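Local coordinates for protein N-acetylmuramoyl-L-alanine amidase (Mycolicibacterium smegmatis, PDB 7AGM) that probably hydrolyses the amide bond between N-acetylmuramic acid and L-alanine in peptidoglycan, acting as a zinc-dependent cell-wall amidase, at residues I106-G117 / L180-D191; F12-A20 / E52-V63. All blocks are in the same frame, centred on the assembly; numbering follows the deposited sequence.

Interaction 1: residues I106-G117 / L180-D191; sequences IHADGGPPTGRG and LVECGNMKNPVD. With ZN (zinc ion), chain C.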
loop_
_atom_site.group_PDB
_atom_site.type_symbol
_atom_site.label_atom_id
_atom_site.label_comp_id
_atom_site.label_asym_id
_atom_site.label_seq_id
_atom_site.Cartn_x
_atom_site.Cartn_y
_atom_site.Cartn_z
ATOM N N ILE A 106 1.575 -0.424 -1.155
ATOM C CA ILE A 106 1.325 -1.861 -1.124
ATOM C C ILE A 106 2.442 -2.542 -0.346
ATOM O O ILE A 106 3.629 -2.356 -0.657
ATOM C CB ILE A 106 1.169 -2.434 -2.541
ATOM C CG1 ILE A 106 -0.058 -1.812 -3.219
ATOM C CG2 ILE A 106 1.030 -3.942 -2.482
ATOM C CD1 ILE A 106 -0.297 -2.299 -4.645
ATOM N N HIS A 107 2.058 -3.335 0.662
ATOM C CA HIS A 107 2.984 -3.940 1.606
ATOM C C HIS A 107 2.561 -5.367 1.900
ATOM O O HIS A 107 1.468 -5.814 1.528
ATOM C CB HIS A 107 3.028 -3.170 2.929
ATOM C CG HIS A 107 3.836 -1.920 2.852
ATOM N ND1 HIS A 107 5.098 -1.822 3.390
ATOM C CD2 HIS A 107 3.570 -0.721 2.279
ATOM C CE1 HIS A 107 5.577 -0.613 3.156
ATOM N NE2 HIS A 107 4.668 0.075 2.485
ATOM N N ALA A 108 3.438 -6.070 2.614
ATOM C CA ALA A 108 3.108 -7.342 3.240
ATOM C C ALA A 108 3.715 -7.366 4.634
ATOM O O ALA A 108 4.764 -6.765 4.881
ATOM C CB ALA A 108 3.608 -8.546 2.434
ATOM N N ASP A 109 3.051 -8.078 5.535
ATOM C CA ASP A 109 3.274 -7.956 6.963
ATOM C C ASP A 109 4.033 -9.155 7.515
ATOM O O ASP A 109 4.147 -10.209 6.879
ATOM C CB ASP A 109 1.921 -7.866 7.675
ATOM C CG ASP A 109 2.011 -7.217 9.030
ATOM O OD1 ASP A 109 3.026 -6.537 9.317
ATOM O OD2 ASP A 109 1.053 -7.395 9.807
ATOM N N GLY A 110 4.555 -8.971 8.722
ATOM C CA GLY A 110 5.087 -10.062 9.508
ATOM C C GLY A 110 4.378 -10.154 10.843
ATOM O O GLY A 110 4.554 -9.286 11.703
ATOM N N GLY A 111 3.554 -11.183 11.019
ATOM C CA GLY A 111 2.835 -11.385 12.253
ATOM C C GLY A 111 2.920 -12.827 12.711
ATOM O O GLY A 111 3.659 -13.637 12.135
ATOM N N PRO A 112 2.171 -13.179 13.752
ATOM C CA PRO A 112 2.175 -14.565 14.236
ATOM C C PRO A 112 1.794 -15.519 13.119
ATOM O O PRO A 112 0.851 -15.253 12.359
ATOM C CB PRO A 112 1.112 -14.559 15.348
ATOM C CG PRO A 112 0.280 -13.349 15.086
ATOM C CD PRO A 112 1.217 -12.341 14.497
ATOM N N PRO A 113 2.514 -16.635 12.978
ATOM C CA PRO A 113 2.341 -17.468 11.775
ATOM C C PRO A 113 0.946 -18.037 11.590
ATOM O O PRO A 113 0.568 -18.327 10.448
ATOM C CB PRO A 113 3.405 -18.566 11.935
ATOM C CG PRO A 113 3.751 -18.561 13.387
ATOM C CD PRO A 113 3.573 -17.148 13.863
ATOM N N THR A 114 0.158 -18.187 12.661
ATOM C CA THR A 114 -1.203 -18.698 12.535
ATOM C C THR A 114 -2.201 -17.636 12.087
ATOM O O THR A 114 -3.347 -17.982 11.779
ATOM C CB THR A 114 -1.688 -19.311 13.857
ATOM O OG1 THR A 114 -1.624 -18.328 14.898
ATOM C CG2 THR A 114 -0.829 -20.516 14.242
ATOM N N GLY A 115 -1.807 -16.369 12.048
ATOM C CA GLY A 115 -2.691 -15.299 11.620
ATOM C C GLY A 115 -2.475 -14.991 10.148
ATOM O O GLY A 115 -1.344 -14.966 9.671
ATOM N N ARG A 116 -3.574 -14.762 9.435
ATOM C CA ARG A 116 -3.499 -14.449 8.017
ATOM C C ARG A 116 -4.522 -13.381 7.679
ATOM O O ARG A 116 -5.384 -13.028 8.493
ATOM C CB ARG A 116 -3.739 -15.685 7.141
ATOM C CG ARG A 116 -5.204 -16.104 7.030
ATOM C CD ARG A 116 -5.445 -17.050 5.855
ATOM N NE ARG A 116 -5.142 -16.409 4.580
ATOM C CZ ARG A 116 -5.843 -16.575 3.457
ATOM N NH1 ARG A 116 -6.910 -17.363 3.429
ATOM N NH2 ARG A 116 -5.472 -15.940 2.355
ATOM N N GLY A 117 -4.413 -12.854 6.469
ATOM C CA GLY A 117 -5.390 -11.917 5.953
ATOM C C GLY A 117 -4.829 -10.510 5.825
ATOM O O GLY A 117 -3.685 -10.222 6.179
ATOM N N LEU A 180 -2.790 2.439 2.876
ATOM C CA LEU A 180 -1.706 1.467 2.782
ATOM C C LEU A 180 -2.314 0.086 2.971
ATOM O O LEU A 180 -2.975 -0.170 3.982
ATOM C CB LEU A 180 -0.626 1.768 3.827
ATOM C CG LEU A 180 0.650 0.911 3.778
ATOM C CD1 LEU A 180 1.790 1.608 4.506
ATOM C CD2 LEU A 180 0.461 -0.496 4.355
ATOM N N VAL A 181 -2.126 -0.792 1.988
ATOM C CA VAL A 181 -2.698 -2.133 2.026
ATOM C C VAL A 181 -1.602 -3.105 2.451
ATOM O O VAL A 181 -0.612 -3.288 1.728
ATOM C CB VAL A 181 -3.293 -2.543 0.670
ATOM C CG1 VAL A 181 -3.816 -3.985 0.740
ATOM C CG2 VAL A 181 -4.380 -1.574 0.224
ATOM N N GLU A 182 -1.764 -3.713 3.628
ATOM C CA GLU A 182 -0.975 -4.879 4.022
ATOM C C GLU A 182 -1.735 -6.104 3.515
ATOM O O GLU A 182 -2.798 -6.447 4.046
ATOM C CB GLU A 182 -0.777 -4.925 5.541
ATOM C CG GLU A 182 0.162 -3.870 6.104
ATOM C CD GLU A 182 1.625 -4.191 5.901
ATOM O OE1 GLU A 182 1.918 -5.232 5.281
ATOM O OE2 GLU A 182 2.486 -3.404 6.365
ATOM N N CYS A 183 -1.209 -6.743 2.462
ATOM C CA CYS A 183 -1.971 -7.768 1.750
ATOM C C CYS A 183 -2.147 -9.036 2.570
ATOM O O CYS A 183 -3.166 -9.726 2.428
ATOM C CB CYS A 183 -1.286 -8.107 0.426
ATOM S SG CYS A 183 -1.305 -6.735 -0.750
ATOM N N GLY A 184 -1.175 -9.361 3.415
ATOM C CA GLY A 184 -1.205 -10.610 4.156
ATOM C C GLY A 184 0.026 -10.719 5.023
ATOM O O GLY A 184 0.854 -9.805 5.083
ATOM N N ASN A 185 0.143 -11.869 5.682
ATOM C CA ASN A 185 1.239 -12.152 6.603
ATOM C C ASN A 185 2.227 -13.083 5.898
ATOM O O ASN A 185 1.906 -14.244 5.624
ATOM C CB ASN A 185 0.675 -12.814 7.857
ATOM C CG ASN A 185 1.746 -13.184 8.867
ATOM O OD1 ASN A 185 2.915 -12.824 8.715
ATOM N ND2 ASN A 185 1.340 -13.890 9.926
ATOM N N MET A 186 3.432 -12.579 5.626
ATOM C CA MET A 186 4.439 -13.400 4.953
ATOM C C MET A 186 4.861 -14.599 5.790
ATOM O O MET A 186 5.423 -15.556 5.241
ATOM C CB MET A 186 5.676 -12.567 4.609
ATOM C CG MET A 186 5.366 -11.347 3.749
ATOM S SD MET A 186 6.779 -10.788 2.761
ATOM C CE MET A 186 6.622 -11.775 1.258
ATOM N N LYS A 187 4.621 -14.561 7.098
ATOM C CA LYS A 187 4.968 -15.657 7.991
ATOM C C LYS A 187 3.887 -16.725 8.080
ATOM O O LYS A 187 4.104 -17.747 8.740
ATOM C CB LYS A 187 5.269 -15.117 9.393
ATOM C CG LYS A 187 6.303 -14.007 9.414
ATOM C CD LYS A 187 7.633 -14.487 8.864
ATOM C CE LYS A 187 8.683 -13.392 8.957
ATOM N NZ LYS A 187 9.948 -13.797 8.275
ATOM N N ASN A 188 2.741 -16.521 7.441
ATOM C CA ASN A 188 1.632 -17.470 7.437
ATOM C C ASN A 188 1.734 -18.388 6.215
ATOM O O ASN A 188 2.054 -17.920 5.119
ATOM C CB ASN A 188 0.300 -16.722 7.398
ATOM C CG ASN A 188 -0.878 -17.646 7.183
ATOM O OD1 ASN A 188 -1.366 -17.793 6.065
ATOM N ND2 ASN A 188 -1.342 -18.277 8.255
ATOM N N PRO A 189 1.469 -19.693 6.366
ATOM C CA PRO A 189 1.617 -20.602 5.211
ATOM C C PRO A 189 0.703 -20.300 4.033
ATOM O O PRO A 189 1.120 -20.494 2.880
ATOM C CB PRO A 189 1.352 -21.989 5.814
ATOM C CG PRO A 189 1.736 -21.853 7.250
ATOM C CD PRO A 189 1.360 -20.426 7.638
ATOM N N VAL A 190 -0.536 -19.857 4.272
ATOM C CA VAL A 190 -1.435 -19.569 3.156
ATOM C C VAL A 190 -1.009 -18.288 2.446
ATOM O O VAL A 190 -0.825 -18.264 1.221
ATOM C CB VAL A 190 -2.900 -19.480 3.620
ATOM C CG1 VAL A 190 -3.796 -19.214 2.423
ATOM C CG2 VAL A 190 -3.330 -20.745 4.362
ATOM N N ASP A 191 -0.857 -17.196 3.203
ATOM C CA ASP A 191 -0.526 -15.920 2.574
ATOM C C ASP A 191 0.822 -15.993 1.865
ATOM O O ASP A 191 0.971 -15.479 0.750
ATOM C CB ASP A 191 -0.521 -14.785 3.606
ATOM C CG ASP A 191 -1.911 -14.410 4.106
ATOM O OD1 ASP A 191 -2.926 -14.898 3.571
ATOM O OD2 ASP A 191 -1.968 -13.590 5.044
HETATM ZN ZN ZN C . 6.225 -3.152 4.448
HETATM O O HOH W 1 4.921 -4.124 5.737
HETATM O O HOH W 2 3.120 -3.954 8.923
HETATM O O HOH W 3 7.256 -3.923 6.163
HETATM O O HOH W 4 6.367 -1.678 6.113
#
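Strands 106-109 and 180-185 run parallel, their axes 35° apart, pairing His107 with Glu182 and, after a beta bulge, Asp109 with Asn185; His107 N bonds to Val181 O at one end and Met186 N to Asp109 O at the other. His107 holds zinc through ND1 at 2.0 Å, with CD2 packed on Leu180 CG. Glu182, bent at chi2 (-78°), folds its carboxylate back beside His107 CB. Its OE2 accepts from the zinc-bound water 1 (2.6 Å) and from water 2, which also donates to OD1 of Asp109, whose OD2 is hydrogen-bonded to Tyr156. Further on, the Asn185 amide ties down the loop after the strand: ND2 donates to Gly115 O at 2.9 Å, while Gly111 N and Lys187 N reach OD1 from opposite faces of its plane, the latter closing an Asx turn. Arg116 NE and NH2 both grip Asp191 OD1, at 2.9 and 3.0 Å, and Val190 CG1 covers one guanidinium face. Asp191 OD2 takes Gly117 N on its syn lone pair and Asn185 N on the anti side. Asn188 caps helix 189-196 through OD1 and turns ND2 to Pro113 O. Zinc at the C-terminal ends of parallel strands, with a glutamate accepting from one of its waters, is characteristic of the Amidase_3 active site.

Interaction 2: residues F12-A20 / E52-V63; sequences FLDPGHNGA and EHSFTWDTTLRV. With ZN (zinc ion), chain C.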
loop_
_atom_site.group_PDB
_atom_site.type_symbol
_atom_site.label_atom_id
_atom_site.label_comp_id
_atom_site.label_asym_id
_atom_site.label_seq_id
_atom_site.Cartn_x
_atom_site.Cartn_y
_atom_site.Cartn_z
ATOM N N PHE A 12 -1.203 7.428 -7.578
ATOM C CA PHE A 12 0.198 7.200 -7.240
ATOM C C PHE A 12 0.321 5.856 -6.533
ATOM O O PHE A 12 -0.375 5.605 -5.537
ATOM C CB PHE A 12 0.728 8.318 -6.342
ATOM C CG PHE A 12 2.205 8.222 -6.064
ATOM C CD1 PHE A 12 3.134 8.693 -6.992
ATOM C CD2 PHE A 12 2.676 7.669 -4.878
ATOM C CE1 PHE A 12 4.502 8.608 -6.736
ATOM C CE2 PHE A 12 4.034 7.592 -4.620
ATOM C CZ PHE A 12 4.954 8.061 -5.555
ATOM N N LEU A 13 1.195 4.989 -7.059
ATOM C CA LEU A 13 1.393 3.636 -6.552
ATOM C C LEU A 13 2.755 3.536 -5.887
ATOM O O LEU A 13 3.768 3.941 -6.469
ATOM C CB LEU A 13 1.298 2.617 -7.692
ATOM C CG LEU A 13 -0.070 2.524 -8.371
ATOM C CD1 LEU A 13 0.030 1.684 -9.643
ATOM C CD2 LEU A 13 -1.116 1.951 -7.408
ATOM N N ASP A 14 2.782 2.979 -4.677
ATOM C CA ASP A 14 4.004 2.870 -3.879
ATOM C C ASP A 14 4.238 1.426 -3.458
ATOM O O ASP A 14 3.737 0.976 -2.417
ATOM C CB ASP A 14 3.939 3.792 -2.661
ATOM C CG ASP A 14 5.075 3.549 -1.687
ATOM O OD1 ASP A 14 6.209 3.297 -2.149
ATOM O OD2 ASP A 14 4.831 3.619 -0.461
ATOM N N PRO A 15 5.018 0.671 -4.230
ATOM C CA PRO A 15 5.412 -0.674 -3.776
ATOM C C PRO A 15 6.427 -0.557 -2.650
ATOM O O PRO A 15 7.524 -0.020 -2.833
ATOM C CB PRO A 15 6.011 -1.320 -5.031
ATOM C CG PRO A 15 6.421 -0.174 -5.913
ATOM C CD PRO A 15 5.582 1.031 -5.545
ATOM N N GLY A 16 6.034 -1.032 -1.469
ATOM C CA GLY A 16 6.830 -0.794 -0.277
ATOM C C GLY A 16 8.239 -1.354 -0.392
ATOM O O GLY A 16 8.475 -2.393 -1.022
ATOM N N HIS A 17 9.184 -0.627 0.215
ATOM C CA HIS A 17 10.575 -1.022 0.425
ATOM C C HIS A 17 11.399 -0.921 -0.850
ATOM O O HIS A 17 10.887 -0.462 -1.872
ATOM C CB HIS A 17 10.664 -2.385 1.121
ATOM C CG HIS A 17 9.795 -2.464 2.333
ATOM N ND1 HIS A 17 10.163 -1.925 3.547
ATOM C CD2 HIS A 17 8.548 -2.964 2.504
ATOM C CE1 HIS A 17 9.188 -2.111 4.420
ATOM N NE2 HIS A 17 8.193 -2.728 3.811
ATOM N N ASN A 18 12.676 -1.306 -0.787
ATOM C CA ASN A 18 13.594 -1.203 -1.914
ATOM C C ASN A 18 14.086 -2.587 -2.304
ATOM O O ASN A 18 14.159 -3.494 -1.471
ATOM C CB ASN A 18 14.864 -0.411 -1.565
ATOM C CG ASN A 18 14.585 0.923 -0.911
ATOM O OD1 ASN A 18 13.644 1.632 -1.266
ATOM N ND2 ASN A 18 15.435 1.286 0.043
ATOM N N GLY A 19 14.479 -2.724 -3.573
ATOM C CA GLY A 19 15.096 -3.957 -4.027
ATOM C C GLY A 19 16.510 -4.159 -3.526
ATOM O O GLY A 19 17.024 -5.280 -3.584
ATOM N N ALA A 20 17.155 -3.096 -3.050
ATOM C CA ALA A 20 18.452 -3.203 -2.405
ATOM C C ALA A 20 18.580 -2.064 -1.407
ATOM O O ALA A 20 17.979 -1.000 -1.580
ATOM C CB ALA A 20 19.594 -3.156 -3.421
ATOM N N GLU A 52 9.506 -9.286 0.952
ATOM C CA GLU A 52 8.405 -8.343 0.794
ATOM C C GLU A 52 8.617 -7.417 -0.398
ATOM O O GLU A 52 7.679 -7.155 -1.162
ATOM C CB GLU A 52 8.230 -7.518 2.068
ATOM C CG GLU A 52 7.087 -6.516 1.950
ATOM C CD GLU A 52 6.921 -5.657 3.182
ATOM O OE1 GLU A 52 7.653 -5.883 4.169
ATOM O OE2 GLU A 52 6.065 -4.742 3.162
ATOM N N HIS A 53 9.844 -6.924 -0.590
ATOM C CA HIS A 53 10.057 -5.931 -1.638
ATOM C C HIS A 53 9.760 -6.488 -3.027
ATOM O O HIS A 53 9.319 -5.741 -3.905
ATOM C CB HIS A 53 11.460 -5.323 -1.548
ATOM C CG HIS A 53 12.566 -6.238 -1.984
ATOM N ND1 HIS A 53 12.869 -6.468 -3.310
ATOM C CD2 HIS A 53 13.472 -6.941 -1.265
ATOM C CE1 HIS A 53 13.902 -7.289 -3.390
ATOM N NE2 HIS A 53 14.291 -7.588 -2.162
ATOM N N SER A 54 9.982 -7.791 -3.246
ATOM C CA SER A 54 9.654 -8.375 -4.544
ATOM C C SER A 54 8.155 -8.616 -4.685
ATOM O O SER A 54 7.585 -8.401 -5.766
ATOM C CB SER A 54 10.436 -9.669 -4.762
ATOM O OG SER A 54 11.831 -9.402 -4.775
ATOM N N PHE A 55 7.497 -9.035 -3.599
ATOM C CA PHE A 55 6.046 -9.174 -3.629
ATOM C C PHE A 55 5.375 -7.845 -3.952
ATOM O O PHE A 55 4.472 -7.781 -4.797
ATOM C CB PHE A 55 5.516 -9.693 -2.293
ATOM C CG PHE A 55 4.028 -9.531 -2.159
ATOM C CD1 PHE A 55 3.161 -10.364 -2.847
ATOM C CD2 PHE A 55 3.492 -8.512 -1.383
ATOM C CE1 PHE A 55 1.785 -10.205 -2.757
ATOM C CE2 PHE A 55 2.119 -8.346 -1.281
ATOM C CZ PHE A 55 1.258 -9.189 -1.961
ATOM N N THR A 56 5.778 -6.771 -3.261
ATOM C CA THR A 56 5.104 -5.496 -3.485
ATOM C C THR A 56 5.381 -4.977 -4.887
ATOM O O THR A 56 4.494 -4.407 -5.534
ATOM C CB THR A 56 5.531 -4.462 -2.442
ATOM O OG1 THR A 56 6.914 -4.128 -2.626
ATOM C CG2 THR A 56 5.291 -4.971 -1.009
ATOM N N TRP A 57 6.602 -5.176 -5.379
ATOM C CA TRP A 57 6.958 -4.722 -6.720
ATOM C C TRP A 57 6.092 -5.394 -7.781
ATOM O O TRP A 57 5.413 -4.723 -8.572
ATOM C CB TRP A 57 8.442 -5.001 -6.959
ATOM C CG TRP A 57 8.890 -4.748 -8.359
ATOM C CD1 TRP A 57 9.282 -5.680 -9.289
ATOM C CD2 TRP A 57 9.011 -3.472 -8.997
ATOM N NE1 TRP A 57 9.636 -5.057 -10.457
ATOM C CE2 TRP A 57 9.484 -3.702 -10.306
ATOM C CE3 TRP A 57 8.768 -2.157 -8.587
ATOM C CZ2 TRP A 57 9.706 -2.668 -11.209
ATOM C CZ3 TRP A 57 8.996 -1.129 -9.488
ATOM C CH2 TRP A 57 9.455 -1.392 -10.783
ATOM N N ASP A 58 6.078 -6.730 -7.795
ATOM C CA ASP A 58 5.352 -7.425 -8.853
ATOM C C ASP A 58 3.846 -7.199 -8.744
ATOM O O ASP A 58 3.168 -6.989 -9.759
ATOM C CB ASP A 58 5.700 -8.910 -8.851
ATOM C CG ASP A 58 5.121 -9.624 -10.046
ATOM O OD1 ASP A 58 5.646 -9.411 -11.156
ATOM O OD2 ASP A 58 4.136 -10.371 -9.880
ATOM N N THR A 59 3.310 -7.193 -7.520
ATOM C CA THR A 59 1.886 -6.920 -7.347
ATOM C C THR A 59 1.535 -5.523 -7.845
ATOM O O THR A 59 0.511 -5.332 -8.517
ATOM C CB THR A 59 1.502 -7.092 -5.874
ATOM O OG1 THR A 59 1.820 -8.424 -5.460
ATOM C CG2 THR A 59 0.011 -6.861 -5.660
ATOM N N THR A 60 2.404 -4.543 -7.574
ATOM C CA THR A 60 2.125 -3.177 -8.009
ATOM C C THR A 60 2.172 -3.059 -9.529
ATOM O O THR A 60 1.364 -2.330 -10.120
ATOM C CB THR A 60 3.068 -2.179 -7.328
ATOM O OG1 THR A 60 2.910 -2.254 -5.899
ATOM C CG2 THR A 60 2.739 -0.753 -7.774
ATOM N N LEU A 61 3.080 -3.801 -10.188
ATOM C CA LEU A 61 3.115 -3.789 -11.651
ATOM C C LEU A 61 1.801 -4.301 -12.228
ATOM O O LEU A 61 1.314 -3.790 -13.246
ATOM C CB LEU A 61 4.275 -4.653 -12.150
ATOM C CG LEU A 61 5.681 -4.104 -11.902
ATOM C CD1 LEU A 61 6.731 -5.079 -12.426
ATOM C CD2 LEU A 61 5.850 -2.728 -12.554
ATOM N N ARG A 62 1.226 -5.326 -11.603
ATOM C CA ARG A 62 -0.056 -5.851 -12.050
ATOM C C ARG A 62 -1.170 -4.841 -11.823
ATOM O O ARG A 62 -2.029 -4.661 -12.695
ATOM C CB ARG A 62 -0.336 -7.175 -11.349
ATOM C CG ARG A 62 0.663 -8.256 -11.764
ATOM C CD ARG A 62 0.596 -9.484 -10.868
ATOM N NE ARG A 62 1.678 -10.427 -11.167
ATOM C CZ ARG A 62 1.607 -11.393 -12.076
ATOM N NH1 ARG A 62 0.501 -11.566 -12.787
ATOM N NH2 ARG A 62 2.649 -12.189 -12.273
ATOM N N VAL A 63 -1.160 -4.155 -10.672
ATOM C CA VAL A 63 -2.131 -3.090 -10.428
ATOM C C VAL A 63 -2.004 -2.004 -11.492
ATOM O O VAL A 63 -3.002 -1.550 -12.061
ATOM C CB VAL A 63 -1.959 -2.511 -9.009
ATOM C CG1 VAL A 63 -2.768 -1.216 -8.844
ATOM C CG2 VAL A 63 -2.365 -3.540 -7.942
HETATM ZN ZN ZN C . 6.225 -3.152 4.448
HETATM O O HOH W 3 7.256 -3.923 6.163
HETATM O O HOH W 4 6.367 -1.678 6.113
HETATM O O HOH W 1 4.921 -4.124 5.737
#
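His17 and Glu52 meet at the zinc ion, the imidazole and carboxylate planes turned 67° from each other. His17 NE2 binds the metal at 2.1 Å and Glu52 OE2 at 2.0 Å; OE2 lies at the edge of the imidazole, 3.0 Å from NE2, because both atoms share the metal and not because they bond to each other. Glu52 reaches it with CG anti to the backbone N and the chain extended beyond CG, stretching from the first turn of helix 52-69, while its OE1 accepts from zinc-bound water 3; Thr44 is a further polar partner of the carboxylate. On the far side of the His17 ring, ND1 is hydrogen-bonded to Glu41 O, which helps to fix the rotation of the ring. His53 turns the other way from the helix: chi1 of 73° lays its ring against the chain at Asn18 and Gly19. Asn18 O sits over one face, 3.2 Å from CG, and Gly19 CA makes a CH-pi contact 3.8 Å from the ring centroid; Asp81 holds ND1. Thr56 brings OG1 within 2.8 Å of Gly16 O, just where the strand passes into the loop. Beyond it the contact becomes apolar. Pro15 lies alongside Trp57, its CG at the indole edge near CE3, and crosses Thr60 at about a right angle; the Thr60 hydroxyl turns back to Thr56 O, leaving CG2 to slide past Leu13 CB at 3.7 Å. Leu13 CD2 meets Val63 CG1 as the last touch. Strand 12-15 and helix 52-63 run nearly antiparallel, at 155°, as in an alpha/beta sandwich, and the histidine and glutamate at their meeting ends supply two protein ligands of the zinc site of an N-acetylmuramoyl-L-alanine amidase.

Strands 10-15 and 102-109 are neighbours in one mixed sheet, so interactions 1 and 2 join directly: Ile106 N and O probably bond to Asp14 O and Gly16 N. They also share the zinc, with His107 from interaction 1 and His17 and Glu52 from interaction 2; Ala108 N donates to Glu52 OE2 as well. Interaction 2 is a buried strand-helix packing, polar near the metal and apolar away from it. Interaction 1 begins as strand pairing within the sheet and is only partly buried, running out into a largely exposed loop gripped by asparagine amides and a salt bridge. Helix 52-69 links them further, Phe55 touching Ala108 and Cys183.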